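Local atomic coordinates of putative branched-chain amino acid transport system substrate-binding protein (PDB entry 3TX6), a protein that probably serves as the periplasmic solute-binding component of an ABC transporter, binding aromatic acids such as 3-(4-hydroxyphenyl)pyruvic acid. Residues L99-I104 with Q117-M122; K124-H129 with A193-A198; D149-D154 with Q221-A226. All coordinates share one frame; numbering follows the deposited sequence.

Contact 1 of 3, residues L99-I104 with Q117-M122. With ENO (3-(4-hydroxy-phenyl)pyruvic acid), chain D.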
ATOM      1  N   LEU A  99      -1.780  -3.860   5.210  1.00 12.34           N
ATOM      2  CA  LEU A  99      -1.391  -3.945   3.798  1.00 13.24           C
ATOM      3  C   LEU A  99      -2.024  -2.818   2.934  1.00 12.74           C
ATOM      4  O   LEU A  99      -1.856  -2.817   1.717  1.00 15.31           O
ATOM      5  CB  LEU A  99      -1.681  -5.341   3.244  1.00 15.43           C
ATOM      6  CG  LEU A  99      -1.031  -6.523   3.963  1.00 14.20           C
ATOM      7  CD1 LEU A  99      -1.404  -7.869   3.286  1.00 14.56           C
ATOM      8  CD2 LEU A  99       0.496  -6.396   4.122  1.00 14.32           C
ATOM      9  N   ALA A 100      -2.684  -1.857   3.587  1.00 13.44           N
ATOM     10  CA  ALA A 100      -3.209  -0.633   2.987  1.00 13.85           C
ATOM     11  C   ALA A 100      -2.898   0.497   3.927  1.00 14.39           C
ATOM     12  O   ALA A 100      -2.759   0.267   5.105  1.00 15.55           O
ATOM     13  CB  ALA A 100      -4.713  -0.708   2.798  1.00 14.94           C
ATOM     14  N   PRO A 101      -2.640   1.690   3.371  1.00 14.87           N
ATOM     15  CA  PRO A 101      -2.409   2.807   4.267  1.00 17.33           C
ATOM     16  C   PRO A 101      -3.727   3.010   5.074  1.00 21.69           C
ATOM     17  O   PRO A 101      -4.839   2.623   4.662  1.00 22.74           O
ATOM     18  CB  PRO A 101      -1.970   3.931   3.348  1.00 21.36           C
ATOM     19  CG  PRO A 101      -2.389   3.568   2.005  1.00 17.62           C
ATOM     20  CD  PRO A 101      -2.693   2.099   1.966  1.00 15.77           C
ATOM     21  N   LEU A 102      -3.585   3.423   6.288  1.00 20.33           N
ATOM     22  CA  LEU A 102      -4.721   3.779   7.077  1.00 17.99           C
ATOM     23  C   LEU A 102      -4.272   4.897   8.015  1.00 19.62           C
ATOM     24  O   LEU A 102      -3.055   5.049   8.280  1.00 20.47           O
ATOM     25  CB  LEU A 102      -5.210   2.562   7.896  1.00 16.72           C
ATOM     26  CG  LEU A 102      -4.423   2.156   9.116  1.00 16.66           C
ATOM     27  CD1 LEU A 102      -5.285   1.304  10.047  1.00 15.24           C
ATOM     28  CD2 LEU A 102      -3.158   1.437   8.657  1.00 17.77           C
ATOM     29  N   PRO A 103      -5.244   5.661   8.512  1.00 19.91           N
ATOM     30  CA  PRO A 103      -4.944   6.610   9.565  1.00 21.19           C
ATOM     31  C   PRO A 103      -4.609   5.852  10.858  1.00 19.34           C
ATOM     32  O   PRO A 103      -5.487   5.202  11.457  1.00 19.91           O
ATOM     33  CB  PRO A 103      -6.254   7.404   9.713  1.00 24.90           C
ATOM     34  CG  PRO A 103      -7.097   7.033   8.540  1.00 29.38           C
ATOM     35  CD  PRO A 103      -6.672   5.678   8.131  1.00 22.10           C
ATOM     36  N   ILE A 104      -3.343   5.901  11.258  1.00 23.43           N
ATOM     37  CA  ILE A 104      -2.880   5.158  12.450  1.00 23.30           C
ATOM     38  C   ILE A 104      -2.926   6.144  13.601  1.00 23.41           C
ATOM     39  O   ILE A 104      -1.936   6.803  13.892  1.00 32.36           O
ATOM     40  CB  ILE A 104      -1.474   4.452  12.305  1.00 25.67           C
ATOM     41  CG1 ILE A 104      -1.504   3.431  11.180  1.00 23.82           C
ATOM     42  CG2 ILE A 104      -1.148   3.629  13.558  1.00 24.52           C
ATOM     43  CD1 ILE A 104      -0.242   2.613  10.959  1.00 26.51           C
ATOM     44  N   GLN A 117       3.621   2.806   1.875  1.00 14.36           N
ATOM     45  CA  GLN A 117       4.148   4.095   2.121  1.00 14.77           C
ATOM     46  C   GLN A 117       3.053   5.046   2.647  1.00 14.79           C
ATOM     47  O   GLN A 117       1.942   5.054   2.141  1.00 15.44           O
ATOM     48  CB  GLN A 117       4.743   4.686   0.848  1.00 16.96           C
ATOM     49  CG  GLN A 117       5.963   3.920   0.322  1.00 15.75           C
ATOM     50  CD  GLN A 117       5.638   2.653  -0.454  1.00 14.66           C
ATOM     51  OE1 GLN A 117       4.471   2.348  -0.689  1.00 16.95           O
ATOM     52  NE2 GLN A 117       6.687   1.926  -0.894  1.00 17.42           N
ATOM     53  N   PRO A 118       3.386   5.850   3.682  1.00 16.14           N
ATOM     54  CA  PRO A 118       2.437   6.833   4.174  1.00 16.46           C
ATOM     55  C   PRO A 118       2.146   7.882   3.149  1.00 15.13           C
ATOM     56  O   PRO A 118       3.008   8.226   2.321  1.00 16.81           O
ATOM     57  CB  PRO A 118       3.123   7.399   5.418  1.00 18.08           C
ATOM     58  CG  PRO A 118       4.568   7.233   5.181  1.00 16.44           C
ATOM     59  CD  PRO A 118       4.689   5.957   4.358  1.00 15.59           C
ATOM     60  N   ILE A 119       0.912   8.342   3.132  1.00 16.36           N
ATOM     61  CA  ILE A 119       0.505   9.326   2.150  1.00 14.37           C
ATOM     62  C   ILE A 119       1.456  10.528   2.040  1.00 15.41           C
ATOM     63  O   ILE A 119       1.761  10.897   0.926  1.00 18.68           O
ATOM     64  CB  ILE A 119      -0.958   9.747   2.350  1.00 15.10           C
ATOM     65  CG1 ILE A 119      -1.928   8.791   1.641  1.00 19.63           C
ATOM     66  CG2 ILE A 119      -1.248  11.172   1.841  1.00 17.28           C
ATOM     67  CD1 ILE A 119      -1.836   7.362   2.081  1.00 20.76           C
ATOM     68  N   PRO A 120       1.972  11.090   3.165  1.00 17.98           N
ATOM     69  CA  PRO A 120       2.829  12.287   2.979  1.00 18.37           C
ATOM     70  C   PRO A 120       4.111  12.026   2.229  1.00 17.88           C
ATOM     71  O   PRO A 120       4.583  12.932   1.549  1.00 19.38           O
ATOM     72  CB  PRO A 120       3.045  12.803   4.407  1.00 20.70           C
ATOM     73  CG  PRO A 120       1.762  12.392   5.084  1.00 21.67           C
ATOM     74  CD  PRO A 120       1.470  11.009   4.540  1.00 17.62           C
ATOM     75  N   ILE A 121       4.671  10.822   2.312  1.00 17.65           N
ATOM     76  CA  ILE A 121       5.868  10.513   1.555  1.00 18.54           C
ATOM     77  C   ILE A 121       5.535  10.486   0.062  1.00 17.55           C
ATOM     78  O   ILE A 121       6.279  11.016  -0.774  1.00 19.57           O
ATOM     79  CB  ILE A 121       6.556   9.208   2.050  1.00 18.15           C
ATOM     80  CG1 ILE A 121       7.199   9.390   3.454  1.00 21.79           C
ATOM     81  CG2 ILE A 121       7.512   8.642   1.002  1.00 20.52           C
ATOM     82  CD1 ILE A 121       7.876   8.129   4.039  1.00 22.10           C
HETATM   83  N   MSE A 122       4.380   9.934  -0.280  1.00 17.69           N
HETATM   84  CA  MSE A 122       3.968   9.837  -1.672  1.00 15.98           C
HETATM   85  C   MSE A 122       3.518  11.174  -2.221  1.00 16.77           C
HETATM   86  O   MSE A 122       3.859  11.539  -3.357  1.00 18.43           O
HETATM   87  CB  MSE A 122       2.943   8.682  -1.822  1.00 15.41           C
HETATM   88  CG  MSE A 122       3.508   7.323  -1.320  1.00 16.46           C
HETATM   89 SE   MSE A 122       5.290   6.959  -1.926  1.00 20.03          SE
HETATM   90  CE  MSE A 122       5.034   5.252  -2.852  1.00 22.83           C
TER
HETATM   91  O4  ENO D 386      -5.594   1.885   0.642  1.00 19.20           O
HETATM   92  C9  ENO D 386      -3.252   0.135  -1.115  1.00 16.67           C
HETATM   93  C8  ENO D 386      -1.890  -0.061  -1.020  1.00 17.51           C
HETATM   94  C7  ENO D 386      -0.986   0.963  -1.342  1.00 17.59           C
HETATM   95  C6  ENO D 386      -1.493   2.207  -1.664  1.00 16.77           C
HETATM   96  C5  ENO D 386      -2.864   2.416  -1.782  1.00 18.95           C
HETATM   97  C4  ENO D 386      -3.769   1.379  -1.492  1.00 16.72           C
HETATM   98  O3  ENO D 386       0.374   0.717  -1.205  1.00 25.70           O
HETATM   99  C3  ENO D 386      -5.248   1.568  -1.679  1.00 20.31           C
HETATM  100  C2  ENO D 386      -6.078   1.912  -0.502  1.00 19.53           C
HETATM  101  C1  ENO D 386      -7.495   2.151  -0.734  1.00 19.53           C
HETATM  102  O2  ENO D 386      -8.213   2.387   0.260  1.00 18.36           O
HETATM  103  O1  ENO D 386      -7.977   2.126  -1.906  1.00 20.01           O
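P101 and I119 make the apolar part of this small, buried contact. The delta methyl of I119 comes up against the CB and CG carbons of the pyrrolidine ring, with CD1 3.7 Å from P101 CB and 3.8 Å from P101 CG, and the two side chains cross at about a right angle. In I119 the branch CG2 stands anti to the backbone N, and chi2 of 59° bends CD1 away from an extended chain and toward the proline. A looser approach is that of P101 CB to the carbonyl oxygen Q117 O at 4.2 Å. No hydrogen bond spans the two segments.

The architecture is that of a two-lobed periplasmic binding protein. Residues 99-104 form the loop after strand 96-98 of one lobe, whereas 117-122 enter helix 119-130, which packs on the sheet of the other, so the contact lies where the chain passes between lobes. P118 occupies the N-cap position of that helix, and its carbonyl oxygen accepts weak bonds from I121 N and M122 N.

Ligand contacts fall on the 99-104 side. The ring carbon P101 CD lies 3.2 Å from the keto oxygen O4 of the bound 3-(4-hydroxyphenyl)pyruvic acid, and A100 CB reaches the same O4 at 3.5 Å. L99 contributes its carbonyl oxygen, with L99 O 3.9 Å from ligand C8 at the phenol ring.

Contact 2 of 3, residues K124-H129 with A193-A198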
ATOM      1  N   LYS A 124       4.672  14.085  -1.259  1.00 18.95           N
ATOM      2  CA  LYS A 124       5.857  14.937  -1.458  1.00 20.49           C
ATOM      3  C   LYS A 124       6.527  14.667  -2.786  1.00 21.62           C
ATOM      4  O   LYS A 124       6.918  15.622  -3.468  1.00 26.27           O
ATOM      5  CB  LYS A 124       6.858  14.742  -0.318  1.00 23.19           C
ATOM      6  CG  LYS A 124       8.049  15.711  -0.344  1.00 27.41           C
ATOM      7  CD  LYS A 124       8.924  15.576   0.927  1.00 34.79           C
ATOM      8  CE  LYS A 124      10.150  16.502   0.915  1.00 42.39           C
ATOM      9  NZ  LYS A 124      10.993  16.440   2.164  1.00 57.99           N
ATOM     10  N   VAL A 125       6.652  13.393  -3.173  1.00 23.87           N
ATOM     11  CA  VAL A 125       7.340  13.073  -4.424  1.00 22.33           C
ATOM     12  C   VAL A 125       6.532  13.600  -5.609  1.00 21.90           C
ATOM     13  O   VAL A 125       7.078  14.084  -6.605  1.00 25.99           O
ATOM     14  CB  VAL A 125       7.793  11.578  -4.537  1.00 22.35           C
ATOM     15  CG1 VAL A 125       6.678  10.619  -4.999  1.00 23.87           C
ATOM     16  CG2 VAL A 125       8.989  11.467  -5.447  1.00 30.54           C
ATOM     17  N   LEU A 126       5.225  13.553  -5.528  1.00 24.54           N
ATOM     18  CA  LEU A 126       4.380  14.073  -6.600  1.00 22.27           C
ATOM     19  C   LEU A 126       4.409  15.588  -6.667  1.00 22.73           C
ATOM     20  O   LEU A 126       4.540  16.165  -7.754  1.00 24.57           O
ATOM     21  CB  LEU A 126       2.944  13.619  -6.417  1.00 20.99           C
ATOM     22  CG  LEU A 126       2.664  12.094  -6.468  1.00 20.28           C
ATOM     23  CD1 LEU A 126       1.192  11.825  -6.101  1.00 23.62           C
ATOM     24  CD2 LEU A 126       3.016  11.517  -7.837  1.00 22.51           C
ATOM     25  N   TYR A 127       4.281  16.240  -5.518  1.00 20.25           N
ATOM     26  CA  TYR A 127       4.268  17.709  -5.495  1.00 19.91           C
ATOM     27  C   TYR A 127       5.642  18.294  -5.901  1.00 21.65           C
ATOM     28  O   TYR A 127       5.701  19.351  -6.521  1.00 24.15           O
ATOM     29  CB  TYR A 127       3.824  18.294  -4.148  1.00 21.79           C
ATOM     30  CG  TYR A 127       2.639  17.594  -3.489  1.00 21.88           C
ATOM     31  CD1 TYR A 127       1.601  17.098  -4.247  1.00 19.28           C
ATOM     32  CD2 TYR A 127       2.562  17.435  -2.102  1.00 22.23           C
ATOM     33  CE1 TYR A 127       0.555  16.413  -3.667  1.00 20.34           C
ATOM     34  CE2 TYR A 127       1.499  16.767  -1.512  1.00 23.13           C
ATOM     35  CZ  TYR A 127       0.511  16.245  -2.308  1.00 22.21           C
ATOM     36  OH  TYR A 127      -0.568  15.553  -1.784  1.00 25.85           O
ATOM     37  N   GLU A 128       6.720  17.637  -5.520  1.00 22.42           N
ATOM     38  CA  GLU A 128       8.061  18.066  -5.915  1.00 22.74           C
ATOM     39  C   GLU A 128       8.150  18.118  -7.418  1.00 23.82           C
ATOM     40  O   GLU A 128       8.671  19.071  -7.978  1.00 29.38           O
ATOM     41  CB  GLU A 128       9.172  17.169  -5.357  1.00 29.40           C
ATOM     42  CG  GLU A 128       9.471  17.416  -3.878  1.00 31.84           C
ATOM     43  CD  GLU A 128      10.474  16.431  -3.266  1.00 40.40           C
ATOM     44  OE1 GLU A 128      10.755  15.380  -3.896  1.00 44.33           O
ATOM     45  OE2 GLU A 128      10.984  16.715  -2.143  1.00 57.71           O
ATOM     46  N   HIS A 129       7.680  17.046  -8.070  1.00 24.49           N
ATOM     47  CA  HIS A 129       7.641  17.010  -9.510  1.00 24.03           C
ATOM     48  C   HIS A 129       6.792  18.088 -10.096  1.00 24.55           C
ATOM     49  O   HIS A 129       7.217  18.739 -11.082  1.00 25.25           O
ATOM     50  CB  HIS A 129       7.175  15.652  -9.985  1.00 23.41           C
ATOM     51  CG  HIS A 129       7.234  15.491 -11.456  1.00 24.63           C
ATOM     52  ND1 HIS A 129       6.223  15.862 -12.269  1.00 20.77           N
ATOM     53  CD2 HIS A 129       8.247  14.985 -12.272  1.00 23.77           C
ATOM     54  CE1 HIS A 129       6.590  15.609 -13.559  1.00 24.27           C
ATOM     55  NE2 HIS A 129       7.808  15.039 -13.543  1.00 25.83           N
ATOM     56  N   ALA A 193      -2.535  20.876 -13.227  1.00 25.63           N
ATOM     57  CA  ALA A 193      -2.353  19.444 -12.945  1.00 22.77           C
ATOM     58  C   ALA A 193      -3.589  18.936 -12.184  1.00 21.77           C
ATOM     59  O   ALA A 193      -4.318  19.707 -11.555  1.00 22.70           O
ATOM     60  CB  ALA A 193      -1.066  19.175 -12.167  1.00 23.95           C
ATOM     61  N   ILE A 194      -3.885  17.641 -12.283  1.00 23.34           N
ATOM     62  CA  ILE A 194      -4.919  17.056 -11.429  1.00 24.85           C
ATOM     63  C   ILE A 194      -4.326  15.846 -10.718  1.00 25.75           C
ATOM     64  O   ILE A 194      -3.580  15.086 -11.319  1.00 22.60           O
ATOM     65  CB  ILE A 194      -6.158  16.629 -12.223  1.00 25.74           C
ATOM     66  CG1 ILE A 194      -6.911  17.863 -12.725  1.00 23.27           C
ATOM     67  CG2 ILE A 194      -7.121  15.781 -11.376  1.00 26.06           C
ATOM     68  CD1 ILE A 194      -7.902  17.586 -13.824  1.00 25.93           C
ATOM     69  N   LEU A 195      -4.640  15.726  -9.431  1.00 22.33           N
ATOM     70  CA  LEU A 195      -4.231  14.597  -8.591  1.00 19.10           C
ATOM     71  C   LEU A 195      -5.441  13.703  -8.455  1.00 21.11           C
ATOM     72  O   LEU A 195      -6.530  14.147  -8.042  1.00 20.21           O
ATOM     73  CB  LEU A 195      -3.752  15.005  -7.179  1.00 19.03           C
ATOM     74  CG  LEU A 195      -3.487  13.840  -6.202  1.00 18.29           C
ATOM     75  CD1 LEU A 195      -2.298  13.026  -6.721  1.00 22.89           C
ATOM     76  CD2 LEU A 195      -3.212  14.458  -4.805  1.00 20.01           C
ATOM     77  N   VAL A 196      -5.235  12.432  -8.771  1.00 23.10           N
ATOM     78  CA  VAL A 196      -6.313  11.445  -8.631  1.00 20.43           C
ATOM     79  C   VAL A 196      -6.032  10.641  -7.361  1.00 19.51           C
ATOM     80  O   VAL A 196      -4.976  10.043  -7.273  1.00 21.55           O
ATOM     81  CB  VAL A 196      -6.373  10.507  -9.850  1.00 21.74           C
ATOM     82  CG1 VAL A 196      -7.421   9.446  -9.645  1.00 24.30           C
ATOM     83  CG2 VAL A 196      -6.617  11.289 -11.146  1.00 24.24           C
ATOM     84  N   GLY A 197      -6.969  10.657  -6.390  1.00 19.42           N
ATOM     85  CA  GLY A 197      -6.871   9.917  -5.085  1.00 23.72           C
ATOM     86  C   GLY A 197      -7.762   8.671  -5.064  1.00 21.40           C
ATOM     87  O   GLY A 197      -8.874   8.649  -4.528  1.00 21.68           O
ATOM     88  N   ALA A 198      -7.273   7.616  -5.696  1.00 19.41           N
ATOM     89  CA  ALA A 198      -8.066   6.432  -5.850  1.00 19.97           C
ATOM     90  C   ALA A 198      -7.084   5.252  -5.975  1.00 19.18           C
ATOM     91  O   ALA A 198      -5.889   5.400  -5.717  1.00 19.43           O
ATOM     92  CB  ALA A 198      -8.986   6.583  -7.057  1.00 19.70           C
TER
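L126 and Y127, neighbours on helix 119-130, both meet L195 on strand 193-197. The setting is an alpha/beta lobe of the Rossmann-like kind found in periplasmic binding proteins: the helix lies against a largely parallel sheet in which 193-197 runs between strands 137-143 and 218-221, and L195 points from the sheet to the helix.

The three conformers divide the work between the two methyls of L195. With chi1 of 172° its CG is anti to the backbone N, and the second torsion leaves CD2 as the extended branch and turns CD1 aside. L126 has its CG beside the backbone N and its CD1 fully extended (chi2 173°), which carries that methyl straight to L195 CD1. The two leucines cross at about a right angle and meet methyl to methyl, with L126 CD1 3.7 Å from L195 CD1.

In Y127 CG also stands beside the backbone N (chi1 -42°), and the ring reaches the strand with its hydroxyl end. There the ring presents its edge, near its own plane, to the extended methyl of L195. Its hydroxyl is hydrogen-bonded to D154 on helix 146-161, which ties down the ring end; W151 and L155 of that helix also touch the side chain. The approach to L195 is looser than that of the leucines: CE1 of Y127 lies 4.4 Å from L195 CD2, and Y127 OH 4.2 Å from the same CD2.

Contact 3 of 3, residues D149-D154 with Q221-A226. With ENO (3-(4-hydroxy-phenyl)pyruvic acid), chain D.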
ATOM      1  N   ASP A 149      -9.750  11.198   1.744  1.00 18.51           N
ATOM      2  CA  ASP A 149      -9.518  12.263   2.698  1.00 20.56           C
ATOM      3  C   ASP A 149      -8.046  12.391   3.040  1.00 20.82           C
ATOM      4  O   ASP A 149      -7.504  13.513   3.076  1.00 21.72           O
ATOM      5  CB  ASP A 149     -10.279  11.981   4.016  1.00 22.89           C
ATOM      6  CG  ASP A 149     -11.813  12.129   3.887  1.00 25.85           C
ATOM      7  OD1 ASP A 149     -12.302  12.661   2.862  1.00 25.33           O
ATOM      8  OD2 ASP A 149     -12.541  11.686   4.818  1.00 26.64           O
ATOM      9  N   LEU A 150      -7.379  11.277   3.320  1.00 20.75           N
ATOM     10  CA  LEU A 150      -5.952  11.382   3.663  1.00 20.84           C
ATOM     11  C   LEU A 150      -5.210  12.098   2.515  1.00 18.91           C
ATOM     12  O   LEU A 150      -4.360  12.953   2.736  1.00 18.41           O
ATOM     13  CB  LEU A 150      -5.300  10.036   3.851  1.00 20.40           C
ATOM     14  CG  LEU A 150      -5.594   9.273   5.123  1.00 26.77           C
ATOM     15  CD1 LEU A 150      -5.236   7.792   4.953  1.00 28.95           C
ATOM     16  CD2 LEU A 150      -4.824   9.918   6.269  1.00 28.05           C
ATOM     17  N   TRP A 151      -5.552  11.762   1.287  1.00 18.21           N
ATOM     18  CA  TRP A 151      -4.859  12.344   0.109  1.00 18.17           C
ATOM     19  C   TRP A 151      -5.200  13.783  -0.094  1.00 19.27           C
ATOM     20  O   TRP A 151      -4.307  14.623  -0.317  1.00 17.83           O
ATOM     21  CB  TRP A 151      -5.173  11.520  -1.124  1.00 16.58           C
ATOM     22  CG  TRP A 151      -4.134  10.442  -1.329  1.00 16.75           C
ATOM     23  CD1 TRP A 151      -4.264   9.064  -1.190  1.00 16.19           C
ATOM     24  CD2 TRP A 151      -2.785  10.681  -1.761  1.00 16.89           C
ATOM     25  NE1 TRP A 151      -3.090   8.451  -1.486  1.00 16.31           N
ATOM     26  CE2 TRP A 151      -2.129   9.401  -1.806  1.00 14.24           C
ATOM     27  CE3 TRP A 151      -2.051  11.832  -2.066  1.00 16.31           C
ATOM     28  CZ2 TRP A 151      -0.814   9.268  -2.229  1.00 17.05           C
ATOM     29  CZ3 TRP A 151      -0.741  11.669  -2.481  1.00 18.37           C
ATOM     30  CH2 TRP A 151      -0.134  10.424  -2.546  1.00 18.17           C
ATOM     31  N   PHE A 152      -6.486  14.096  -0.003  1.00 18.44           N
ATOM     32  CA  PHE A 152      -6.876  15.507  -0.092  1.00 19.47           C
ATOM     33  C   PHE A 152      -6.248  16.341   1.008  1.00 20.37           C
ATOM     34  O   PHE A 152      -5.752  17.419   0.729  1.00 19.50           O
ATOM     35  CB  PHE A 152      -8.382  15.729  -0.119  1.00 18.94           C
ATOM     36  CG  PHE A 152      -8.752  17.165  -0.297  1.00 19.98           C
ATOM     37  CD1 PHE A 152      -8.464  17.828  -1.491  1.00 22.52           C
ATOM     38  CD2 PHE A 152      -9.366  17.857   0.719  1.00 26.90           C
ATOM     39  CE1 PHE A 152      -8.775  19.160  -1.649  1.00 24.27           C
ATOM     40  CE2 PHE A 152      -9.697  19.186   0.559  1.00 31.12           C
ATOM     41  CZ  PHE A 152      -9.406  19.833  -0.627  1.00 27.77           C
ATOM     42  N   ASN A 153      -6.289  15.870   2.243  1.00 19.95           N
ATOM     43  CA  ASN A 153      -5.739  16.643   3.326  1.00 19.68           C
ATOM     44  C   ASN A 153      -4.248  16.908   3.136  1.00 18.58           C
ATOM     45  O   ASN A 153      -3.749  17.999   3.475  1.00 20.35           O
ATOM     46  CB  ASN A 153      -5.963  15.946   4.653  1.00 19.89           C
ATOM     47  CG  ASN A 153      -7.409  15.901   5.059  1.00 23.95           C
ATOM     48  OD1 ASN A 153      -8.257  16.601   4.501  1.00 26.23           O
ATOM     49  ND2 ASN A 153      -7.687  15.090   6.076  1.00 25.76           N
ATOM     50  N   ASP A 154      -3.553  15.923   2.591  1.00 18.37           N
ATOM     51  CA  ASP A 154      -2.132  16.065   2.324  1.00 19.52           C
ATOM     52  C   ASP A 154      -1.892  17.099   1.203  1.00 17.43           C
ATOM     53  O   ASP A 154      -0.951  17.918   1.290  1.00 19.31           O
ATOM     54  CB  ASP A 154      -1.508  14.702   1.955  1.00 18.23           C
ATOM     55  CG  ASP A 154      -0.006  14.792   1.721  1.00 16.02           C
ATOM     56  OD1 ASP A 154       0.701  15.000   2.723  1.00 21.58           O
ATOM     57  OD2 ASP A 154       0.456  14.702   0.535  1.00 25.59           O
ATOM     58  N   GLN A 221      -0.961  10.290 -10.139  1.00 20.31           N
ATOM     59  CA  GLN A 221      -1.644   9.127  -9.556  1.00 19.73           C
ATOM     60  C   GLN A 221      -0.939   8.732  -8.287  1.00 16.80           C
ATOM     61  O   GLN A 221       0.319   8.851  -8.189  1.00 18.21           O
ATOM     62  CB  GLN A 221      -1.711   7.912 -10.508  1.00 20.90           C
ATOM     63  CG  GLN A 221      -2.622   8.074 -11.716  1.00 20.09           C
ATOM     64  CD  GLN A 221      -4.097   7.872 -11.411  1.00 19.91           C
ATOM     65  OE1 GLN A 221      -4.444   7.339 -10.348  1.00 25.72           O
ATOM     66  NE2 GLN A 221      -4.980   8.233 -12.350  1.00 23.25           N
ATOM     67  N   THR A 222      -1.741   8.205  -7.343  1.00 19.43           N
ATOM     68  CA  THR A 222      -1.199   7.653  -6.120  1.00 19.08           C
ATOM     69  C   THR A 222      -0.668   6.237  -6.272  1.00 18.87           C
ATOM     70  O   THR A 222      -0.831   5.599  -7.305  1.00 20.71           O
ATOM     71  CB  THR A 222      -2.266   7.625  -5.008  1.00 16.15           C
ATOM     72  OG1 THR A 222      -3.245   6.587  -5.225  1.00 18.95           O
ATOM     73  CG2 THR A 222      -2.975   8.987  -4.848  1.00 19.49           C
ATOM     74  N   HIS A 223      -0.039   5.753  -5.200  1.00 18.84           N
ATOM     75  CA  HIS A 223       0.535   4.417  -5.183  1.00 16.89           C
ATOM     76  C   HIS A 223      -0.528   3.328  -5.162  1.00 17.67           C
ATOM     77  O   HIS A 223      -0.212   2.176  -5.405  1.00 17.32           O
ATOM     78  CB  HIS A 223       1.599   4.233  -4.102  1.00 17.51           C
ATOM     79  CG  HIS A 223       1.171   4.620  -2.688  1.00 17.18           C
ATOM     80  ND1 HIS A 223       0.356   5.666  -2.403  1.00 16.99           N
ATOM     81  CD2 HIS A 223       1.634   4.139  -1.461  1.00 14.74           C
ATOM     82  CE1 HIS A 223       0.263   5.767  -1.033  1.00 14.81           C
ATOM     83  NE2 HIS A 223       1.039   4.837  -0.485  1.00 16.47           N
ATOM     84  N   GLY A 224      -1.789   3.705  -4.917  1.00 18.13           N
ATOM     85  CA  GLY A 224      -2.927   2.803  -5.100  1.00 19.13           C
ATOM     86  C   GLY A 224      -3.162   2.388  -6.533  1.00 21.33           C
ATOM     87  O   GLY A 224      -3.947   1.431  -6.764  1.00 21.38           O
ATOM     88  N   ALA A 225      -2.451   3.031  -7.478  1.00 21.64           N
ATOM     89  CA  ALA A 225      -2.562   2.707  -8.903  1.00 20.42           C
ATOM     90  C   ALA A 225      -1.397   1.853  -9.456  1.00 20.22           C
ATOM     91  O   ALA A 225      -1.423   1.528 -10.625  1.00 22.82           O
ATOM     92  CB  ALA A 225      -2.687   4.012  -9.754  1.00 24.63           C
ATOM     93  N   ALA A 226      -0.380   1.509  -8.657  1.00 20.06           N
ATOM     94  CA  ALA A 226       0.907   0.989  -9.160  1.00 20.98           C
ATOM     95  C   ALA A 226       0.867  -0.534  -9.430  1.00 20.30           C
ATOM     96  O   ALA A 226       1.506  -1.359  -8.746  1.00 19.28           O
ATOM     97  CB  ALA A 226       2.047   1.363  -8.197  1.00 21.39           C
TER
HETATM   98  O4  ENO D 386      -5.594   1.885   0.642  1.00 19.20           O
HETATM   99  C9  ENO D 386      -3.252   0.135  -1.115  1.00 16.67           C
HETATM  100  C8  ENO D 386      -1.890  -0.061  -1.020  1.00 17.51           C
HETATM  101  C7  ENO D 386      -0.986   0.963  -1.342  1.00 17.59           C
HETATM  102  C6  ENO D 386      -1.493   2.207  -1.664  1.00 16.77           C
HETATM  103  C5  ENO D 386      -2.864   2.416  -1.782  1.00 18.95           C
HETATM  104  C4  ENO D 386      -3.769   1.379  -1.492  1.00 16.72           C
HETATM  105  O3  ENO D 386       0.374   0.717  -1.205  1.00 25.70           O
HETATM  106  C3  ENO D 386      -5.248   1.568  -1.679  1.00 20.31           C
HETATM  107  C2  ENO D 386      -6.078   1.912  -0.502  1.00 19.53           C
HETATM  108  C1  ENO D 386      -7.495   2.151  -0.734  1.00 19.53           C
HETATM  109  O2  ENO D 386      -8.213   2.387   0.260  1.00 18.36           O
HETATM  110  O1  ENO D 386      -7.977   2.126  -1.906  1.00 20.01           O
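T222 and W151 form the main touch between the loop after strand 218-221 and helix 146-161. The threonine follows Q221, which ends the strand with its own side chain turned from the helix. The methyl CG2 of T222 lies over one face of the indole, 3.4 Å from the centroid of the five-membered ring and 22° off its normal, displaced toward the rim: a CH-pi contact, although the approach of CG2 to W151 CE2 is modelled too short, so the exact closeness is doubtful. T222 CB follows the methyl, 3.5 Å from W151 CZ2. The first torsion of T222 (chi1 74°) sets OG1 between the backbone N and the carbonyl carbon, where it accepts a bent bond from G224 N (3.2 Å, 139° at the hydrogen) and closes an ST turn. The same hydroxyl is hydrogen-bonded to Y147, whose ring meets W151 edge-to-face.

H223 comes next. Its ND1 sits at the edge of the indole, in plane, 3.8 Å from W151 CZ2, while one face of the imidazole is given to the ligand: C6 of 3-(4-hydroxyphenyl)pyruvic acid lies 3.6 Å above the plane, over the ring centre. G224 then brings its bare backbone to the phenol ring, with G224 CA 3.3 Å from ligand C5. Beyond it the loop turns on the bond from A225 N to T222 O, 3.0 Å long, and A226 is tied through its backbone to Q282, itself a ligand-binding residue.

Q117 O accepts from H223 NE2, and a carbonyl oxygen can only accept, so NE2 carries a hydrogen. This bond, with the tryptophan edge beside ND1, probably restrains the rotation of the imidazole, which presents one face to the aromatic ring of the ligand.

In the fold
The three contacts form a chain leading from the ligand into one lobe. Contacts 1 and 3, with centres 9 Å apart, both touch 3-(4-hydroxyphenyl)pyruvic acid, whereas S199, R174, T79, Q282 and H286 hydrogen-bond it. They are joined by the bond between Q117 O and H223 NE2 (2.8 Å) and by packing of I119 CG1 on W151 NE1 at 3.4 Å. Contact 2 lies farther from the ligand, the L126 side chain being about 11 Å from it. It shares helix 119-130 with contact 1, at 15 Å between centres, but its centre is 8 Å from that of contact 3, to which Y127 OH is bonded through D154 OD2 at 2.7 Å.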